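Local coordinates for protein Cyp101j2 (Sphingobium yanoikuyae, PDB 5KYO) that probably hydroxylates the monoterpene 1,8-cineole as a heme-dependent cytochrome P450 monooxygenase, at residues A[312-317]-A[358-363]; A[62-67]-A[349-354]; A[302-307]-A[388-393]. All coordinates share one frame; numbering follows the deposited sequence. Where two conformers were deposited one is given.

How the interactions relate
Interaction 1 lies between the other two, its centre about 12 Å from that of interaction 2 and about 14 Å from that of interaction 3. L358 joins it to interaction 2, with CG 3.6 Å from R64 CD, and R313 O lies 3.5 Å from M349 CE. Toward interaction 3 the link is helix 303-313, which serves both contacts: F360 CZ approaches A306 O at 3.6 Å. Interactions 2 and 3 do not meet, their nearest atoms being about 12 Å apart. Interaction 1 reaches the heme pocket through V317, whereas the side chains of M389 and M349 are about 6 and 13 Å from the porphyrin.

Interaction 1: residues A[312-317]-A[358-363]; sequences RRFPVV and LEFRLG. With HEM (protoporphyrin IX containing Fe), chain G.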
loop_
_atom_site.group_PDB
_atom_site.type_symbol
_atom_site.label_atom_id
_atom_site.label_comp_id
_atom_site.label_asym_id
_atom_site.label_seq_id
_atom_site.Cartn_x
_atom_site.Cartn_y
_atom_site.Cartn_z
ATOM N N ARG A 312 -5.962 8.111 7.708
ATOM C CA ARG A 312 -5.034 9.159 8.168
ATOM C C ARG A 312 -4.017 8.634 9.180
ATOM O O ARG A 312 -2.833 8.949 9.103
ATOM C CB ARG A 312 -5.776 10.341 8.801
ATOM C CG ARG A 312 -4.812 11.443 9.259
ATOM C CD ARG A 312 -5.369 12.269 10.414
ATOM N NE ARG A 312 -5.552 11.483 11.631
ATOM C CZ ARG A 312 -4.573 11.187 12.484
ATOM N NH1 ARG A 312 -3.342 11.594 12.232
ATOM N NH2 ARG A 312 -4.819 10.477 13.580
ATOM N N ARG A 313 -4.480 7.831 10.132
ATOM C CA ARG A 313 -3.665 7.454 11.297
ATOM C C ARG A 313 -2.597 6.404 10.977
ATOM O O ARG A 313 -1.522 6.407 11.583
ATOM C CB ARG A 313 -4.588 6.949 12.419
ATOM C CG ARG A 313 -3.906 6.333 13.660
ATOM C CD ARG A 313 -2.882 7.238 14.374
ATOM N NE ARG A 313 -2.336 6.527 15.522
ATOM C CZ ARG A 313 -1.357 5.630 15.432
ATOM N NH1 ARG A 313 -0.795 5.375 14.260
ATOM N NH2 ARG A 313 -0.939 4.992 16.504
ATOM N N PHE A 314 -2.864 5.539 9.996
ATOM C CA PHE A 314 -1.976 4.411 9.726
ATOM C C PHE A 314 -1.396 4.348 8.308
ATOM O O PHE A 314 -1.651 3.397 7.578
ATOM C CB PHE A 314 -2.723 3.102 10.015
ATOM C CG PHE A 314 -3.149 2.971 11.447
ATOM C CD1 PHE A 314 -2.198 2.750 12.433
ATOM C CD2 PHE A 314 -4.473 3.108 11.814
ATOM C CE1 PHE A 314 -2.560 2.635 13.768
ATOM C CE2 PHE A 314 -4.854 2.997 13.163
ATOM C CZ PHE A 314 -3.889 2.765 14.133
ATOM N N PRO A 315 -0.625 5.368 7.910
ATOM C CA PRO A 315 0.038 5.283 6.601
ATOM C C PRO A 315 1.006 4.093 6.595
ATOM O O PRO A 315 1.593 3.823 7.638
ATOM C CB PRO A 315 0.775 6.620 6.492
ATOM C CG PRO A 315 0.996 7.048 7.972
ATOM C CD PRO A 315 -0.234 6.570 8.673
ATOM N N VAL A 316 1.131 3.361 5.481
ATOM C CA VAL A 316 1.992 2.187 5.482
ATOM C C VAL A 316 3.064 2.175 4.374
ATOM O O VAL A 316 4.099 1.509 4.509
ATOM C CB VAL A 316 1.144 0.874 5.369
ATOM C CG1 VAL A 316 0.418 0.596 6.682
ATOM C CG2 VAL A 316 0.154 0.929 4.189
ATOM N N VAL A 317 2.835 2.918 3.298
ATOM C CA VAL A 317 3.716 2.818 2.116
ATOM C C VAL A 317 4.911 3.785 2.145
ATOM O O VAL A 317 4.757 4.968 2.476
ATOM C CB VAL A 317 2.936 3.053 0.817
ATOM C CG1 VAL A 317 3.876 3.038 -0.389
ATOM C CG2 VAL A 317 1.849 1.972 0.649
ATOM N N LEU A 358 -0.818 10.937 16.430
ATOM C CA LEU A 358 -0.891 9.571 16.926
ATOM C C LEU A 358 -2.236 9.290 17.567
ATOM O O LEU A 358 -2.583 8.137 17.820
ATOM C CB LEU A 358 0.219 9.297 17.943
ATOM C CG LEU A 358 1.614 9.011 17.402
ATOM C CD1 LEU A 358 2.542 8.617 18.545
ATOM C CD2 LEU A 358 1.601 7.923 16.320
ATOM N N GLU A 359 -2.990 10.338 17.866
ATOM C CA GLU A 359 -4.273 10.127 18.512
ATOM C C GLU A 359 -5.327 9.741 17.484
ATOM O O GLU A 359 -5.427 10.355 16.421
ATOM C CB GLU A 359 -4.709 11.372 19.282
ATOM C CG GLU A 359 -6.049 11.207 19.963
ATOM C CD GLU A 359 -6.325 12.290 20.980
ATOM O OE1 GLU A 359 -6.032 13.474 20.697
ATOM O OE2 GLU A 359 -6.834 11.951 22.068
ATOM N N PHE A 360 -6.098 8.707 17.796
ATOM C CA PHE A 360 -7.221 8.350 16.943
ATOM C C PHE A 360 -8.441 9.121 17.420
ATOM O O PHE A 360 -8.944 8.889 18.522
ATOM C CB PHE A 360 -7.474 6.829 16.962
ATOM C CG PHE A 360 -8.423 6.360 15.882
ATOM C CD1 PHE A 360 -9.785 6.573 16.009
ATOM C CD2 PHE A 360 -7.946 5.713 14.746
ATOM C CE1 PHE A 360 -10.679 6.154 15.038
ATOM C CE2 PHE A 360 -8.847 5.286 13.750
ATOM C CZ PHE A 360 -10.210 5.512 13.903
ATOM N N ARG A 361 -8.901 10.059 16.600
ATOM C CA ARG A 361 -10.049 10.889 16.923
ATOM C C ARG A 361 -11.136 10.847 15.854
ATOM O O ARG A 361 -10.869 11.093 14.684
ATOM C CB ARG A 361 -9.600 12.337 17.134
ATOM C CG ARG A 361 -9.007 12.598 18.513
ATOM C CD ARG A 361 -8.458 14.011 18.630
ATOM N NE ARG A 361 -9.271 14.985 17.907
ATOM C CZ ARG A 361 -8.807 16.142 17.442
ATOM N NH1 ARG A 361 -7.531 16.466 17.629
ATOM N NH2 ARG A 361 -9.610 16.976 16.791
ATOM N N LEU A 362 -12.361 10.533 16.261
ATOM C CA LEU A 362 -13.514 10.697 15.382
ATOM C C LEU A 362 -13.893 12.170 15.188
ATOM O O LEU A 362 -14.565 12.530 14.228
ATOM C CB LEU A 362 -14.719 9.930 15.934
ATOM C CG LEU A 362 -14.508 8.429 16.145
ATOM C CD1 LEU A 362 -15.829 7.745 16.479
ATOM C CD2 LEU A 362 -13.891 7.840 14.889
ATOM N N GLY A 363 -13.466 13.037 16.091
ATOM C CA GLY A 363 -13.867 14.432 15.994
ATOM C C GLY A 363 -13.244 15.277 14.886
ATOM O O GLY A 363 -13.656 16.420 14.676
HETATM C CHA HEM G . -0.201 3.426 -6.116
HETATM C CHB HEM G . -1.020 2.985 -1.350
HETATM C CHC HEM G . -4.683 -0.108 -2.305
HETATM C CHD HEM G . -3.218 -0.365 -6.897
HETATM C C1A HEM G . -0.123 3.650 -4.762
HETATM C C2A HEM G . 0.729 4.615 -4.078
HETATM C C3A HEM G . 0.506 4.473 -2.752
HETATM C C4A HEM G . -0.496 3.437 -2.555
HETATM C CMA HEM G . 1.175 5.304 -1.629
HETATM C CAA HEM G . 1.720 5.632 -4.711
HETATM C CBA HEM G . 3.058 4.996 -5.075
HETATM C CGA HEM G . 4.018 6.047 -5.581
HETATM O O1A HEM G . 4.358 6.991 -4.812
HETATM O O2A HEM G . 4.465 5.948 -6.754
HETATM C C1B HEM G . -2.121 2.148 -1.203
HETATM C C2B HEM G . -2.831 1.861 0.040
HETATM C C3B HEM G . -3.832 1.000 -0.232
HETATM C C4B HEM G . -3.794 0.720 -1.646
HETATM C CMB HEM G . -2.487 2.441 1.437
HETATM C CAB HEM G . -4.903 0.363 0.703
HETATM C CBB HEM G . -5.098 0.656 1.992
HETATM C C1C HEM G . -4.626 -0.420 -3.639
HETATM C C2C HEM G . -5.573 -1.249 -4.360
HETATM C C3C HEM G . -5.154 -1.328 -5.632
HETATM C C4C HEM G . -3.947 -0.533 -5.751
HETATM C CMC HEM G . -6.797 -1.909 -3.692
HETATM C CAC HEM G . -5.756 -2.064 -6.841
HETATM C CBC HEM G . -6.949 -2.661 -6.871
HETATM C C1D HEM G . -2.253 0.591 -7.115
HETATM C C2D HEM G . -1.531 0.792 -8.360
HETATM C C3D HEM G . -0.625 1.973 -8.100
HETATM C C4D HEM G . -0.849 2.377 -6.737
HETATM C CMD HEM G . -1.607 0.053 -9.725
HETATM C CAD HEM G . 0.363 2.587 -9.115
HETATM C CBD HEM G . -0.167 3.911 -9.669
HETATM C CGD HEM G . 0.848 4.461 -10.655
HETATM O O1D HEM G . 0.473 4.842 -11.793
HETATM O O2D HEM G . 2.051 4.490 -10.291
HETATM N NA HEM G . -0.855 2.959 -3.798
HETATM N NB HEM G . -2.745 1.426 -2.200
HETATM N NC HEM G . -3.657 0.010 -4.516
HETATM N ND HEM G . -1.813 1.531 -6.194
HETATM FE FE HEM G . -2.371 1.618 -4.203
#
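The end of the P450 K helix, with its ExxR motif, meets the meander loop here, R312 and R313 of the helix reaching over to L358 and E359. R312 is the motif arginine: its NE forms a salt bridge with E309, the motif glutamate, and its NH1 bonds to P357 O. Its NH2 lies 2.9 Å from E359 O, but the angle is too poor for a hydrogen bond. R313 makes the direct bond, NE to L358 O at 2.8 Å, bent to 138° at the hydrogen; the donor stands above the carbonyl plane. The chain of R313 leaves CB with CG opposite the backbone N and then kinks at chi2 (56°), which lays the guanidinium between two side chains. L358 CD2 sits 3.8 Å above the centre of one face, and F314 CE1 lies toward the rim of the opposite face. A methionine in place of R313 would probably leave L358 O without this donor and the methyl of L358 without its flat platform. F314, the first residue to leave the helical conformation, brings CE2 to the edge of the F360 ring, 4.4 Å from CD2, while F281 and H285 also meet the F314 ring. Beyond this turn the 312-317 segment runs to the heme, where V317 CG2 lies 3.6 Å from the porphyrin bridge carbon CHB.

Interaction 2: residues A[62-67]-A[349-354]; sequences SWREIM and MDDARN
R64 and M67, one turn apart on helix 59-69, probably the A helix of the P450 fold, rest on the loop around M349, D350 and D351. The guanidinium of R64 spans two acceptors. NH1 meets M349 O at 2.7 Å, near the guanidinium plane, yet the angle at the hydrogen is only 124° and the bond is weak. NH2 forms a long, weak salt bridge with D351 OD2 at 3.5 Å, the carboxylate standing almost perpendicular to the guanidinium. Behind these groups R64 CG packs on M349 CB, 3.9 Å away, the two side chains lying nearly perpendicular. M67, bent at chi3 (57°), lays its terminal CE against D350 CA at 3.8 Å.

D350 holds the turn together with several bonds. OD1 accepts A352 N at 2.9 Å in an Asx turn, and its backbone O takes R353 N and N354 ND2 from opposite faces, the amide at 2.6 Å. OD2 in turn bonds to S89 N, at the start of helix 89-97.

Further out, W63 and M67 both touch V346 of helix 344-348, which leads directly into the loop, and W63 NE1 ties the helix to N415 near the short strand 413-414.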
loop_
_atom_site.group_PDB
_atom_site.type_symbol
_atom_site.label_atom_id
_atom_site.label_comp_id
_atom_site.label_asym_id
_atom_site.label_seq_id
_atom_site.Cartn_x
_atom_site.Cartn_y
_atom_site.Cartn_z
ATOM N N SER A 62 7.718 5.067 16.613
ATOM C CA SER A 62 9.086 4.793 16.176
ATOM C C SER A 62 9.562 5.751 15.079
ATOM O O SER A 62 10.662 6.342 15.167
ATOM C CB SER A 62 9.176 3.344 15.682
ATOM O OG SER A 62 10.495 2.997 15.304
ATOM N N TRP A 63 8.731 5.890 14.049
ATOM C CA TRP A 63 9.020 6.775 12.926
ATOM C C TRP A 63 9.114 8.223 13.383
ATOM O O TRP A 63 9.978 8.967 12.935
ATOM C CB TRP A 63 7.947 6.650 11.835
ATOM C CG TRP A 63 8.154 5.524 10.865
ATOM C CD1 TRP A 63 7.866 4.203 11.063
ATOM C CD2 TRP A 63 8.680 5.623 9.539
ATOM N NE1 TRP A 63 8.195 3.476 9.944
ATOM C CE2 TRP A 63 8.694 4.329 8.995
ATOM C CE3 TRP A 63 9.146 6.684 8.763
ATOM C CZ2 TRP A 63 9.160 4.065 7.705
ATOM C CZ3 TRP A 63 9.611 6.422 7.484
ATOM C CH2 TRP A 63 9.615 5.125 6.969
ATOM N N ARG A 64 8.222 8.626 14.282
ATOM C CA ARG A 64 8.225 9.996 14.770
ATOM C C ARG A 64 9.517 10.310 15.534
ATOM O O ARG A 64 10.029 11.429 15.467
ATOM C CB ARG A 64 7.000 10.250 15.653
ATOM C CG ARG A 64 5.709 10.468 14.867
ATOM C CD ARG A 64 4.495 10.414 15.774
ATOM N NE ARG A 64 4.607 11.346 16.892
ATOM C CZ ARG A 64 4.321 12.643 16.819
ATOM N NH1 ARG A 64 3.913 13.172 15.675
ATOM N NH2 ARG A 64 4.445 13.415 17.893
ATOM N N GLU A 65 10.050 9.319 16.243
ATOM C CA GLU A 65 11.320 9.490 16.949
ATOM C C GLU A 65 12.480 9.630 15.970
ATOM O O GLU A 65 13.404 10.413 16.199
ATOM C CB GLU A 65 11.579 8.326 17.907
ATOM C CG GLU A 65 11.222 8.641 19.352
ATOM C CD GLU A 65 12.012 9.821 19.896
ATOM O OE1 GLU A 65 11.414 10.897 20.115
ATOM O OE2 GLU A 65 13.235 9.672 20.110
ATOM N N ILE A 66 12.426 8.871 14.879
ATOM C CA ILE A 66 13.424 8.993 13.817
ATOM C C ILE A 66 13.386 10.401 13.235
ATOM O O ILE A 66 14.433 11.036 13.060
ATOM C CB ILE A 66 13.193 7.954 12.711
ATOM C CG1 ILE A 66 13.487 6.552 13.245
ATOM C CG2 ILE A 66 14.075 8.248 11.496
ATOM C CD1 ILE A 66 13.207 5.440 12.256
ATOM N N MET A 67 12.172 10.893 12.975
ATOM C CA MET A 67 11.961 12.240 12.442
ATOM C C MET A 67 12.452 13.319 13.413
ATOM O O MET A 67 12.987 14.359 13.003
ATOM C CB MET A 67 10.475 12.464 12.129
ATOM C CG MET A 67 9.917 11.526 11.079
ATOM S SD MET A 67 8.117 11.552 10.922
ATOM C CE MET A 67 7.765 13.276 10.580
ATOM N N MET A 349 2.315 11.984 10.046
ATOM C CA MET A 349 2.862 11.913 11.404
ATOM C C MET A 349 3.664 13.143 11.797
ATOM O O MET A 349 4.105 13.254 12.950
ATOM C CB MET A 349 3.727 10.669 11.571
ATOM C CG MET A 349 2.955 9.377 11.451
ATOM S SD MET A 349 1.763 9.160 12.783
ATOM C CE MET A 349 0.232 9.461 11.935
ATOM N N ASP A 350 3.853 14.059 10.853
ATOM C CA ASP A 350 4.579 15.306 11.125
ATOM C C ASP A 350 3.729 16.251 11.980
ATOM O O ASP A 350 2.718 16.784 11.513
ATOM C CB ASP A 350 4.980 15.987 9.809
ATOM C CG ASP A 350 6.029 17.087 9.999
ATOM O OD1 ASP A 350 6.098 17.683 11.092
ATOM O OD2 ASP A 350 6.787 17.362 9.044
ATOM N N ASP A 351 4.137 16.469 13.227
ATOM C CA ASP A 351 3.331 17.287 14.132
ATOM C C ASP A 351 3.534 18.784 13.893
ATOM O O ASP A 351 2.840 19.618 14.475
ATOM C CB ASP A 351 3.627 16.931 15.594
ATOM C CG ASP A 351 5.091 17.063 15.949
ATOM O OD1 ASP A 351 5.873 17.567 15.115
ATOM O OD2 ASP A 351 5.462 16.659 17.073
ATOM N N ALA A 352 4.480 19.122 13.024
ATOM C CA ALA A 352 4.677 20.512 12.627
ATOM C C ALA A 352 3.654 20.909 11.569
ATOM O O ALA A 352 3.624 22.063 11.130
ATOM C CB ALA A 352 6.091 20.731 12.111
ATOM N N ARG A 353 2.832 19.939 11.162
ATOM C CA ARG A 353 1.788 20.136 10.154
ATOM C C ARG A 353 0.512 19.383 10.521
ATOM O O ARG A 353 -0.482 19.448 9.800
ATOM C CB ARG A 353 2.257 19.670 8.776
ATOM C CG ARG A 353 3.549 20.292 8.299
ATOM N N ASN A 354 0.550 18.648 11.630
ATOM C CA ASN A 354 -0.611 17.883 12.072
ATOM C C ASN A 354 -0.792 17.921 13.584
ATOM O O ASN A 354 0.184 17.927 14.330
ATOM C CB ASN A 354 -0.503 16.429 11.618
ATOM C CG ASN A 354 -0.261 16.298 10.135
ATOM O OD1 ASN A 354 -1.173 16.485 9.325
ATOM N ND2 ASN A 354 0.973 15.960 9.768
#

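Interaction 3: residues A[302-307]-A[388-393]; sequences LIDDAL and EMKVVL
L307, I303 and L393 bury the greatest areas here, and the two residues of helix 303-313 lie one turn apart facing segment 388-393 of helix 382-399. L307 projects CG away from its own backbone N (chi1 -168°), which sends its isobutyl group into the angle between M389 and K390. Its CG lies 3.7 Å from M389 CG in one of the two deposited conformers of M389, the side chains passing alongside, one running each way, while its CD1 presses on K390 CB and on the backbone, 3.6 Å from K390 N.

I303 uses both its branches on L393. The CG2 methyl meets L393 CD1 at 3.8 Å, and the longer arm places CD1 at 3.8 Å from the carbonyl carbon of the same leucine. The L393 side chain points the opposite way to that of I303, with its CB against both of those methyls.

In the P450 fold these are the K and L helices, the L helix following the loop that carries the heme-ligating cysteine. The segment axes approach to 10.0 Å at an angle of 130°. In the same conformer M389 turns its end toward L279 and T282 of helix 273-288. I303 and A306 also touch I296 of helix 290-298.

Toward solvent the apolar contact gives way to charge. D304 OD1 lies 3.9 Å from K390 CD, alongside the aliphatic part of the lysine, and has a long, weak ion pair with R394. The bend at chi3 carries K390 NZ toward E150, a similarly weak pairing, leaving it 5.6 Å from D304 OD1.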
loop_
_atom_site.group_PDB
_atom_site.type_symbol
_atom_site.label_atom_id
_atom_site.label_comp_id
_atom_site.label_asym_id
_atom_site.label_seq_id
_atom_site.Cartn_x
_atom_site.Cartn_y
_atom_site.Cartn_z
ATOM N N LEU A 302 -20.976 5.352 12.829
ATOM C CA LEU A 302 -19.667 5.962 13.041
ATOM C C LEU A 302 -18.615 5.419 12.076
ATOM O O LEU A 302 -17.481 5.888 12.063
ATOM C CB LEU A 302 -19.197 5.737 14.477
ATOM C CG LEU A 302 -20.119 6.234 15.588
ATOM C CD1 LEU A 302 -19.525 5.865 16.926
ATOM C CD2 LEU A 302 -20.270 7.734 15.477
ATOM N N ILE A 303 -18.976 4.417 11.281
ATOM C CA ILE A 303 -17.951 3.693 10.536
ATOM C C ILE A 303 -17.345 4.536 9.406
ATOM O O ILE A 303 -16.131 4.503 9.179
ATOM C CB ILE A 303 -18.514 2.362 9.992
ATOM C CG1 ILE A 303 -18.606 1.352 11.145
ATOM C CG2 ILE A 303 -17.625 1.816 8.922
ATOM C CD1 ILE A 303 -19.093 -0.033 10.738
ATOM N N ASP A 304 -18.189 5.311 8.732
ATOM C CA ASP A 304 -17.757 6.156 7.625
ATOM C C ASP A 304 -16.641 7.140 8.013
ATOM O O ASP A 304 -15.700 7.352 7.239
ATOM C CB ASP A 304 -18.953 6.925 7.049
ATOM C CG ASP A 304 -19.898 6.032 6.251
ATOM O OD1 ASP A 304 -19.477 4.932 5.828
ATOM O OD2 ASP A 304 -21.054 6.441 6.021
ATOM N N ASP A 305 -16.727 7.721 9.209
ATOM C CA ASP A 305 -15.765 8.713 9.689
ATOM C C ASP A 305 -14.567 8.039 10.353
ATOM O O ASP A 305 -13.453 8.528 10.295
ATOM C CB ASP A 305 -16.466 9.667 10.663
ATOM C CG ASP A 305 -15.564 10.771 11.159
ATOM O OD1 ASP A 305 -15.259 11.691 10.370
ATOM O OD2 ASP A 305 -15.187 10.727 12.346
ATOM N N ALA A 306 -14.836 6.914 11.017
ATOM C CA ALA A 306 -13.783 6.100 11.615
ATOM C C ALA A 306 -12.858 5.637 10.502
ATOM O O ALA A 306 -11.647 5.626 10.646
ATOM C CB ALA A 306 -14.358 4.915 12.348
ATOM N N LEU A 307 -13.456 5.255 9.385
ATOM C CA LEU A 307 -12.709 4.850 8.203
ATOM C C LEU A 307 -11.712 5.926 7.764
ATOM O O LEU A 307 -10.530 5.663 7.545
ATOM C CB LEU A 307 -13.695 4.550 7.069
ATOM C CG LEU A 307 -13.213 3.847 5.815
ATOM C CD1 LEU A 307 -14.397 3.061 5.253
ATOM C CD2 LEU A 307 -12.710 4.860 4.811
ATOM N N GLU A 388 -13.628 -1.733 0.547
ATOM C CA GLU A 388 -13.247 -2.923 1.310
ATOM C C GLU A 388 -13.287 -2.675 2.827
ATOM O O GLU A 388 -13.861 -3.457 3.557
ATOM C CB GLU A 388 -11.841 -3.395 0.934
ATOM C CG GLU A 388 -11.701 -4.007 -0.443
ATOM C CD GLU A 388 -10.242 -4.117 -0.839
ATOM O OE1 GLU A 388 -9.400 -3.565 -0.101
ATOM O OE2 GLU A 388 -9.929 -4.751 -1.864
ATOM N N MET A 389 -12.679 -1.581 3.273
ATOM C CA MET A 389 -12.647 -1.238 4.696
ATOM C C MET A 389 -14.048 -1.110 5.281
ATOM O O MET A 389 -14.325 -1.629 6.354
ATOM C CB MET A 389 -11.879 0.067 4.910
ATOM C CG MET A 389 -11.724 0.455 6.370
ATOM S SD MET A 389 -10.905 -0.826 7.333
ATOM C CE MET A 389 -9.393 -1.044 6.394
ATOM N N LYS A 390 -14.921 -0.419 4.553
ATOM C CA LYS A 390 -16.289 -0.204 4.990
ATOM C C LYS A 390 -17.052 -1.508 5.174
ATOM O O LYS A 390 -17.718 -1.725 6.200
ATOM C CB LYS A 390 -17.031 0.687 3.991
ATOM C CG LYS A 390 -18.388 1.153 4.497
ATOM C CD LYS A 390 -19.125 1.930 3.418
ATOM C CE LYS A 390 -19.454 1.045 2.225
ATOM N NZ LYS A 390 -20.282 1.773 1.228
ATOM N N VAL A 391 -16.977 -2.377 4.175
ATOM C CA VAL A 391 -17.711 -3.637 4.245
ATOM C C VAL A 391 -17.154 -4.485 5.381
ATOM O O VAL A 391 -17.900 -5.140 6.126
ATOM C CB VAL A 391 -17.635 -4.418 2.912
ATOM C CG1 VAL A 391 -18.304 -5.768 3.057
ATOM C CG2 VAL A 391 -18.295 -3.616 1.817
ATOM N N VAL A 392 -15.834 -4.448 5.539
ATOM C CA VAL A 392 -15.207 -5.296 6.532
ATOM C C VAL A 392 -15.600 -4.840 7.932
ATOM O O VAL A 392 -15.949 -5.661 8.777
ATOM C CB VAL A 392 -13.659 -5.316 6.390
ATOM C CG1 VAL A 392 -13.002 -5.857 7.655
ATOM C CG2 VAL A 392 -13.259 -6.160 5.167
ATOM N N LEU A 393 -15.548 -3.529 8.157
ATOM C CA LEU A 393 -15.902 -2.957 9.439
ATOM C C LEU A 393 -17.373 -3.260 9.725
ATOM O O LEU A 393 -17.715 -3.645 10.825
ATOM C CB LEU A 393 -15.661 -1.452 9.453
ATOM C CG LEU A 393 -14.189 -1.026 9.578
ATOM C CD1 LEU A 393 -14.066 0.449 9.272
ATOM C CD2 LEU A 393 -13.649 -1.332 10.952
#